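Local atomic coordinates of glycoside Hydrolase (Bacteroides uniformis, PDB entry 5T9X), a protein that probably hydrolyses agarose chains, as a family 16 glycoside hydrolase of a gut bacterium with an agarose-degrading pathway. Residues L120-S125 and T147-V152; A168-S173 and D191-Y196. One frame throughout, in Å; residues are numbered along the deposited sequence.

Contact 1: residues L120-S125 and T147-V152; sequences LRIETS and TYTGCV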
ATOM      1  N   LEU A 120      -8.714   4.214  -9.708  1.00 26.23           N
ATOM      2  CA  LEU A 120      -8.866   4.735  -8.359  1.00 24.54           C
ATOM      3  C   LEU A 120      -7.867   5.878  -8.227  1.00 24.35           C
ATOM      4  O   LEU A 120      -6.711   5.741  -8.600  1.00 23.24           O
ATOM      5  CB  LEU A 120      -8.547   3.650  -7.348  1.00 23.19           C
ATOM      6  CG  LEU A 120      -8.564   4.067  -5.891  1.00 22.78           C
ATOM      7  CD1 LEU A 120      -9.946   4.558  -5.499  1.00 22.87           C
ATOM      8  CD2 LEU A 120      -8.126   2.900  -5.029  1.00 23.33           C
ATOM      9  N   ARG A 121      -8.332   7.007  -7.725  1.00 24.98           N
ATOM     10  CA  ARG A 121      -7.526   8.209  -7.640  1.00 27.49           C
ATOM     11  C   ARG A 121      -7.572   8.720  -6.200  1.00 26.38           C
ATOM     12  O   ARG A 121      -8.660   8.891  -5.635  1.00 24.31           O
ATOM     13  CB  ARG A 121      -8.052   9.288  -8.595  1.00 30.25           C
ATOM     14  CG  ARG A 121      -8.268   8.846 -10.052  1.00 33.95           C
ATOM     15  CD  ARG A 121      -8.991   9.918 -10.884  1.00 35.76           C
ATOM     16  NE  ARG A 121      -8.243  11.167 -10.785  1.00 39.86           N
ATOM     17  CZ  ARG A 121      -7.234  11.541 -11.581  1.00 42.90           C
ATOM     18  NH1 ARG A 121      -6.856  10.799 -12.649  1.00 38.20           N
ATOM     19  NH2 ARG A 121      -6.605  12.693 -11.303  1.00 41.58           N
ATOM     20  N   ILE A 122      -6.395   8.934  -5.612  1.00 26.29           N
ATOM     21  CA  ILE A 122      -6.304   9.491  -4.281  1.00 27.46           C
ATOM     22  C   ILE A 122      -5.561  10.797  -4.374  1.00 28.67           C
ATOM     23  O   ILE A 122      -4.409  10.795  -4.736  1.00 26.50           O
ATOM     24  CB  ILE A 122      -5.563   8.541  -3.341  1.00 27.69           C
ATOM     25  CG1 ILE A 122      -6.285   7.213  -3.319  1.00 26.91           C
ATOM     26  CG2 ILE A 122      -5.473   9.121  -1.916  1.00 28.19           C
ATOM     27  CD1 ILE A 122      -5.688   6.244  -2.337  1.00 28.44           C
ATOM     28  N   GLU A 123      -6.221  11.907  -4.039  1.00 33.17           N
ATOM     29  CA  GLU A 123      -5.568  13.218  -4.097  1.00 37.34           C
ATOM     30  C   GLU A 123      -5.017  13.708  -2.746  1.00 33.80           C
ATOM     31  O   GLU A 123      -5.341  13.180  -1.699  1.00 30.53           O
ATOM     32  CB  GLU A 123      -6.449  14.282  -4.806  1.00 44.24           C
ATOM     33  CG  GLU A 123      -7.762  14.748  -4.160  1.00 51.51           C
ATOM     34  CD  GLU A 123      -8.284  16.086  -4.758  1.00 59.04           C
ATOM     35  OE1 GLU A 123      -7.971  16.385  -5.945  1.00 62.35           O
ATOM     36  OE2 GLU A 123      -8.994  16.855  -4.045  1.00 58.15           O
ATOM     37  N   THR A 124      -4.164  14.721  -2.821  1.00 33.18           N
ATOM     38  CA  THR A 124      -3.616  15.400  -1.668  1.00 33.15           C
ATOM     39  C   THR A 124      -3.782  16.918  -1.794  1.00 32.28           C
ATOM     40  O   THR A 124      -3.480  17.482  -2.820  1.00 36.24           O
ATOM     41  CB  THR A 124      -2.143  15.055  -1.549  1.00 32.47           C
ATOM     42  OG1 THR A 124      -2.040  13.640  -1.456  1.00 35.39           O
ATOM     43  CG2 THR A 124      -1.522  15.669  -0.322  1.00 32.78           C
ATOM     44  N   SER A 125      -4.252  17.564  -0.738  1.00 31.46           N
ATOM     45  CA  SER A 125      -4.390  19.005  -0.713  1.00 31.02           C
ATOM     46  C   SER A 125      -4.093  19.492   0.675  1.00 30.87           C
ATOM     47  O   SER A 125      -3.923  18.698   1.584  1.00 32.51           O
ATOM     48  CB  SER A 125      -5.800  19.425  -1.131  1.00 30.47           C
ATOM     49  OG  SER A 125      -6.754  19.176  -0.114  1.00 31.27           O
ATOM     50  N   THR A 147      -2.182  17.670   6.505  1.00 26.98           N
ATOM     51  CA  THR A 147      -2.171  17.375   5.094  1.00 27.14           C
ATOM     52  C   THR A 147      -3.359  16.472   4.799  1.00 26.14           C
ATOM     53  O   THR A 147      -3.432  15.386   5.327  1.00 26.73           O
ATOM     54  CB  THR A 147      -0.863  16.694   4.733  1.00 28.10           C
ATOM     55  OG1 THR A 147       0.228  17.485   5.243  1.00 29.48           O
ATOM     56  CG2 THR A 147      -0.747  16.554   3.246  1.00 28.79           C
ATOM     57  N   TYR A 148      -4.308  16.944   4.001  1.00 25.26           N
ATOM     58  CA  TYR A 148      -5.487  16.163   3.670  1.00 26.29           C
ATOM     59  C   TYR A 148      -5.131  15.193   2.554  1.00 26.09           C
ATOM     60  O   TYR A 148      -4.450  15.566   1.595  1.00 25.72           O
ATOM     61  CB  TYR A 148      -6.625  17.040   3.164  1.00 28.31           C
ATOM     62  CG  TYR A 148      -7.374  17.880   4.151  1.00 29.25           C
ATOM     63  CD1 TYR A 148      -7.005  17.966   5.501  1.00 30.74           C
ATOM     64  CD2 TYR A 148      -8.457  18.656   3.711  1.00 31.05           C
ATOM     65  CE1 TYR A 148      -7.726  18.764   6.389  1.00 30.90           C
ATOM     66  CE2 TYR A 148      -9.181  19.453   4.588  1.00 31.63           C
ATOM     67  CZ  TYR A 148      -8.813  19.501   5.925  1.00 31.67           C
ATOM     68  OH  TYR A 148      -9.536  20.279   6.784  1.00 32.62           O
ATOM     69  N   THR A 149      -5.594  13.955   2.680  1.00 24.62           N
ATOM     70  CA  THR A 149      -5.438  12.982   1.624  1.00 23.54           C
ATOM     71  C   THR A 149      -6.510  11.921   1.776  1.00 21.91           C
ATOM     72  O   THR A 149      -7.534  12.175   2.423  1.00 23.38           O
ATOM     73  CB  THR A 149      -4.005  12.422   1.594  1.00 25.37           C
ATOM     74  OG1 THR A 149      -3.805  11.690   0.387  1.00 24.44           O
ATOM     75  CG2 THR A 149      -3.726  11.527   2.795  1.00 26.63           C
ATOM     76  N   GLY A 150      -6.325  10.757   1.175  1.00 20.42           N
ATOM     77  CA  GLY A 150      -7.367   9.725   1.197  1.00 20.33           C
ATOM     78  C   GLY A 150      -6.932   8.326   1.586  1.00 19.57           C
ATOM     79  O   GLY A 150      -5.768   7.995   1.506  1.00 20.11           O
ATOM     80  N   CYS A 151      -7.903   7.516   1.991  1.00 19.65           N
ATOM     81  CA  CYS A 151      -7.688   6.133   2.367  1.00 19.75           C
ATOM     82  C   CYS A 151      -8.891   5.288   1.974  1.00 19.83           C
ATOM     83  O   CYS A 151     -10.031   5.702   2.156  1.00 20.46           O
ATOM     84  CB  CYS A 151      -7.484   6.046   3.871  1.00 19.66           C
ATOM     85  SG  CYS A 151      -6.897   4.447   4.448  1.00 20.86           S
ATOM     86  N   VAL A 152      -8.623   4.096   1.460  1.00 19.74           N
ATOM     87  CA  VAL A 152      -9.643   3.162   1.012  1.00 19.08           C
ATOM     88  C   VAL A 152      -9.428   1.824   1.714  1.00 19.04           C
ATOM     89  O   VAL A 152      -8.294   1.392   1.940  1.00 17.13           O
ATOM     90  CB  VAL A 152      -9.515   3.013  -0.511  1.00 20.08           C
ATOM     91  CG1 VAL A 152     -10.228   1.794  -1.056  1.00 20.86           C
ATOM     92  CG2 VAL A 152     -10.042   4.268  -1.188  1.00 20.81           C
TER

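Contact 2: residues A168-S173 and D191-Y196; sequences AKIANS and DIIEAY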
ATOM      1  N   ALA A 168      -0.286   0.134 -10.570  1.00 21.04           N
ATOM      2  CA  ALA A 168      -0.333   1.429  -9.926  1.00 20.74           C
ATOM      3  C   ALA A 168       0.778   2.337 -10.379  1.00 21.46           C
ATOM      4  O   ALA A 168       1.887   1.895 -10.740  1.00 21.71           O
ATOM      5  CB  ALA A 168      -0.224   1.228  -8.440  1.00 21.63           C
ATOM      6  N   LYS A 169       0.487   3.619 -10.306  1.00 21.39           N
ATOM      7  CA  LYS A 169       1.449   4.649 -10.628  1.00 21.82           C
ATOM      8  C   LYS A 169       1.703   5.477  -9.374  1.00 21.20           C
ATOM      9  O   LYS A 169       0.873   6.295  -8.964  1.00 19.09           O
ATOM     10  CB  LYS A 169       0.923   5.516 -11.763  1.00 21.81           C
ATOM     11  CG  LYS A 169       1.898   6.549 -12.271  1.00 23.87           C
ATOM     12  CD  LYS A 169       1.323   7.170 -13.535  1.00 26.86           C
ATOM     13  CE  LYS A 169       2.368   7.801 -14.429  1.00 28.27           C
ATOM     14  NZ  LYS A 169       2.874   9.021 -13.758  1.00 32.19           N
ATOM     15  N   ILE A 170       2.880   5.275  -8.802  1.00 21.05           N
ATOM     16  CA  ILE A 170       3.253   5.904  -7.555  1.00 21.83           C
ATOM     17  C   ILE A 170       3.278   7.425  -7.718  1.00 23.46           C
ATOM     18  O   ILE A 170       3.769   7.947  -8.722  1.00 25.20           O
ATOM     19  CB  ILE A 170       4.614   5.370  -7.105  1.00 21.48           C
ATOM     20  CG1 ILE A 170       4.450   3.926  -6.609  1.00 21.66           C
ATOM     21  CG2 ILE A 170       5.232   6.241  -6.029  1.00 21.83           C
ATOM     22  CD1 ILE A 170       5.714   3.112  -6.714  1.00 21.58           C
ATOM     23  N   ALA A 171       2.749   8.134  -6.729  1.00 23.69           N
ATOM     24  CA  ALA A 171       2.636   9.573  -6.845  1.00 24.70           C
ATOM     25  C   ALA A 171       4.010  10.234  -6.894  1.00 24.27           C
ATOM     26  O   ALA A 171       4.912   9.828  -6.182  1.00 21.54           O
ATOM     27  CB  ALA A 171       1.822  10.141  -5.694  1.00 25.21           C
ATOM     28  N   ASN A 172       4.141  11.261  -7.736  1.00 25.97           N
ATOM     29  CA  ASN A 172       5.353  12.082  -7.810  1.00 27.90           C
ATOM     30  C   ASN A 172       5.319  13.127  -6.679  1.00 27.68           C
ATOM     31  O   ASN A 172       5.158  14.314  -6.912  1.00 27.88           O
ATOM     32  CB  ASN A 172       5.466  12.727  -9.187  1.00 28.83           C
ATOM     33  CG  ASN A 172       6.772  13.507  -9.400  1.00 30.88           C
ATOM     34  OD1 ASN A 172       7.706  13.505  -8.597  1.00 32.88           O
ATOM     35  ND2 ASN A 172       6.818  14.198 -10.501  1.00 32.86           N
ATOM     36  N   SER A 173       5.532  12.638  -5.464  1.00 28.14           N
ATOM     37  CA  SER A 173       5.213  13.334  -4.234  1.00 27.33           C
ATOM     38  C   SER A 173       6.107  12.842  -3.103  1.00 27.40           C
ATOM     39  O   SER A 173       6.579  11.695  -3.102  1.00 24.92           O
ATOM     40  CB  SER A 173       3.768  13.037  -3.885  1.00 28.57           C
ATOM     41  OG  SER A 173       3.327  13.885  -2.843  1.00 32.20           O
ATOM     42  N   ASP A 191       2.720  -5.515   3.545  1.00 24.98           N
ATOM     43  CA  ASP A 191       2.817  -4.327   2.686  1.00 28.48           C
ATOM     44  C   ASP A 191       3.187  -4.736   1.303  1.00 28.46           C
ATOM     45  O   ASP A 191       4.244  -5.309   1.111  1.00 32.13           O
ATOM     46  CB  ASP A 191       3.857  -3.352   3.192  1.00 30.17           C
ATOM     47  CG  ASP A 191       3.591  -2.933   4.599  1.00 33.15           C
ATOM     48  OD1 ASP A 191       2.454  -2.512   4.912  1.00 35.28           O
ATOM     49  OD2 ASP A 191       4.519  -3.070   5.407  1.00 39.70           O
ATOM     50  N   ILE A 192       2.324  -4.413   0.350  1.00 26.60           N
ATOM     51  CA  ILE A 192       2.563  -4.724  -1.044  1.00 26.15           C
ATOM     52  C   ILE A 192       3.383  -3.610  -1.722  1.00 24.66           C
ATOM     53  O   ILE A 192       4.439  -3.850  -2.294  1.00 25.47           O
ATOM     54  CB  ILE A 192       1.233  -5.025  -1.753  1.00 26.04           C
ATOM     55  CG1 ILE A 192       0.557  -6.199  -1.041  1.00 25.86           C
ATOM     56  CG2 ILE A 192       1.483  -5.390  -3.208  1.00 26.64           C
ATOM     57  CD1 ILE A 192      -0.843  -6.514  -1.496  1.00 26.66           C
ATOM     58  N   ILE A 193       2.889  -2.397  -1.632  1.00 24.39           N
ATOM     59  CA  ILE A 193       3.577  -1.227  -2.100  1.00 25.15           C
ATOM     60  C   ILE A 193       3.647  -0.235  -0.954  1.00 25.79           C
ATOM     61  O   ILE A 193       2.622   0.167  -0.400  1.00 24.84           O
ATOM     62  CB  ILE A 193       2.835  -0.537  -3.263  1.00 25.40           C
ATOM     63  CG1 ILE A 193       2.682  -1.492  -4.453  1.00 26.93           C
ATOM     64  CG2 ILE A 193       3.617   0.698  -3.711  1.00 26.27           C
ATOM     65  CD1 ILE A 193       1.965  -0.922  -5.671  1.00 26.69           C
ATOM     66  N   GLU A 194       4.862   0.166  -0.611  1.00 27.20           N
ATOM     67  CA  GLU A 194       5.084   1.425   0.120  1.00 28.33           C
ATOM     68  C   GLU A 194       6.220   2.140  -0.620  1.00 25.27           C
ATOM     69  O   GLU A 194       7.290   1.579  -0.804  1.00 23.29           O
ATOM     70  CB  GLU A 194       5.391   1.151   1.594  1.00 30.08           C
ATOM     71  CG  GLU A 194       5.714   2.385   2.413  1.00 33.41           C
ATOM     72  CD  GLU A 194       5.849   2.088   3.903  1.00 36.99           C
ATOM     73  OE1 GLU A 194       6.607   1.155   4.268  1.00 39.24           O
ATOM     74  OE2 GLU A 194       5.224   2.816   4.710  1.00 40.21           O
ATOM     75  N   ALA A 195       5.939   3.333  -1.127  1.00 24.06           N
ATOM     76  CA  ALA A 195       6.878   4.032  -2.000  1.00 23.91           C
ATOM     77  C   ALA A 195       6.745   5.545  -1.895  1.00 24.09           C
ATOM     78  O   ALA A 195       5.669   6.076  -1.595  1.00 23.52           O
ATOM     79  CB  ALA A 195       6.712   3.579  -3.444  1.00 23.41           C
ATOM     80  N   TYR A 196       7.870   6.213  -2.117  1.00 25.12           N
ATOM     81  CA  TYR A 196       7.955   7.679  -2.152  1.00 27.23           C
ATOM     82  C   TYR A 196       8.474   8.027  -3.541  1.00 26.15           C
ATOM     83  O   TYR A 196       9.574   7.608  -3.914  1.00 25.44           O
ATOM     84  CB  TYR A 196       8.910   8.173  -1.056  1.00 28.31           C
ATOM     85  CG  TYR A 196       8.619   7.500   0.255  1.00 28.93           C
ATOM     86  CD1 TYR A 196       7.623   7.982   1.084  1.00 28.80           C
ATOM     87  CD2 TYR A 196       9.276   6.346   0.626  1.00 30.44           C
ATOM     88  CE1 TYR A 196       7.312   7.362   2.281  1.00 29.64           C
ATOM     89  CE2 TYR A 196       8.969   5.711   1.819  1.00 32.81           C
ATOM     90  CZ  TYR A 196       7.983   6.232   2.654  1.00 31.90           C
ATOM     91  OH  TYR A 196       7.646   5.616   3.842  1.00 31.12           O
TER

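Contact 1: residues L120-S125 and T147-V152
The two sheets of the beta-sandwich come together here. Just past the end of strand 119-122, Ser125 makes a single antiparallel, hydrogen-bonded bridge with Tyr148 of strand 140-154. The two segments run in nearly opposite directions. Ser125 N gives its hydrogen to Tyr148 O at 3.1 Å. In return Tyr148 N reaches Ser125 O at 3.0 Å, and this second bond is the more bent at its hydrogen. Beyond the bridge a side chain takes over. Thr149 OG1 donates to Glu123 O at 3.0 Å, coming from above the carbonyl plane, 41° out of it. The Thr149 hydroxyl gets there because it lies opposite the backbone N (chi1 -168°). The same carbonyl oxygen also receives a CA-H...O contact from Thr149 CA at 3.3 Å. A valine in place of Thr149 would probably leave Glu123 O without this hydroxyl donor, weakening the tie between the backbones just past the bridge. The Thr124 and Thr149 side chains run next to each other in a common direction. Thr124 CG2 meets Thr147 CG2 at 3.8 Å. Farther along, the backbones spread apart and apolar groups fill between them. Ile122 CG2 sits 3.6 Å from Gly150 N, over bare backbone. Leu120 CD1 faces Val152 CG2 more loosely, at 4.3 Å. The polar ends have outside partners: Ser125 OG bonds to His112, and Thr147 OG1 to Arg126 and Asp305. Strand 119-122 is paired in one sheet with strands 113-116 and 329-341. Strand 140-154 belongs to the other sheet, where strand 298-304 brings Met303 against Thr124 and Thr149, and strand 106-108 brings Trp108 against Thr149 and Cys151.

Contact 2: residues A168-S173 and D191-Y196
Ile170 and Ala195 lead a contact made of apolar side chains, with no hydrogen bond across it. Ala195 CB rests against the side chain of Ile170, touching CD1 at 3.5 Å, CG1 at 3.9 Å and CG2 at 4.0 Å. Ile170 CG1 lies beside its own backbone N (chi1 -73°), which leaves CG2 and the CG1-CD1 arm both within touch of that one methyl. Ile170 CD1 also approaches Ile193 CG2, at 4.4 Å. The other branch of Ile193 ends in CD1, which meets Ala168 CB at 4.1 Å. Trp247 and Val254 add to this buried layer, against Ile170 and Ile193 respectively.

Segment 191-196 carries most of the E-x-D-x-x-E signature of family 16 glycoside hydrolases. A classic beta bulge sets Ile192 and Ile193 together opposite Val179 of strand 176-182, as in members with the longer form of the signature. Ile193 and Ala195 point into the sandwich core, while Glu194 points away from it. In relatives the signature glutamates, here Glu189 and Glu194, are the catalytic pair.

Backbone contact is slight: Ser173 O lies 4.2 Å from Tyr196 C. Ser173 ends an inverse gamma turn centred on Asn172, closed by a weak bond from Ser173 N to Ala171 O.

Polar groups are held from outside the pair. Glu194 bonds to His216 and Gln306. Tyr196 OH also bonds to Gln306, and its ring makes a cation-pi contact with Arg309.

In the fold
Contact 1 and contact 2 both join the two sheets of the sandwich, and they follow one another along the chain. Their centres are 13 Å apart, and their nearest atoms about 6 Å apart, so they do not touch. Asn327 is bonded to both: its backbone O takes a weak hydrogen bond from Thr124, and its OD1 is bonded to Ser173. Strand 298-304 pairs with both 140-154 and 176-182, the latter next to 188-195. Contact 2 is the one beside the probable active site. The sodium ion, bound by Glu51, Asp75, Asn77, Gly118 and Asp332, is about 8 Å from the side chain of Leu120 and about 11 Å from that of Ala168.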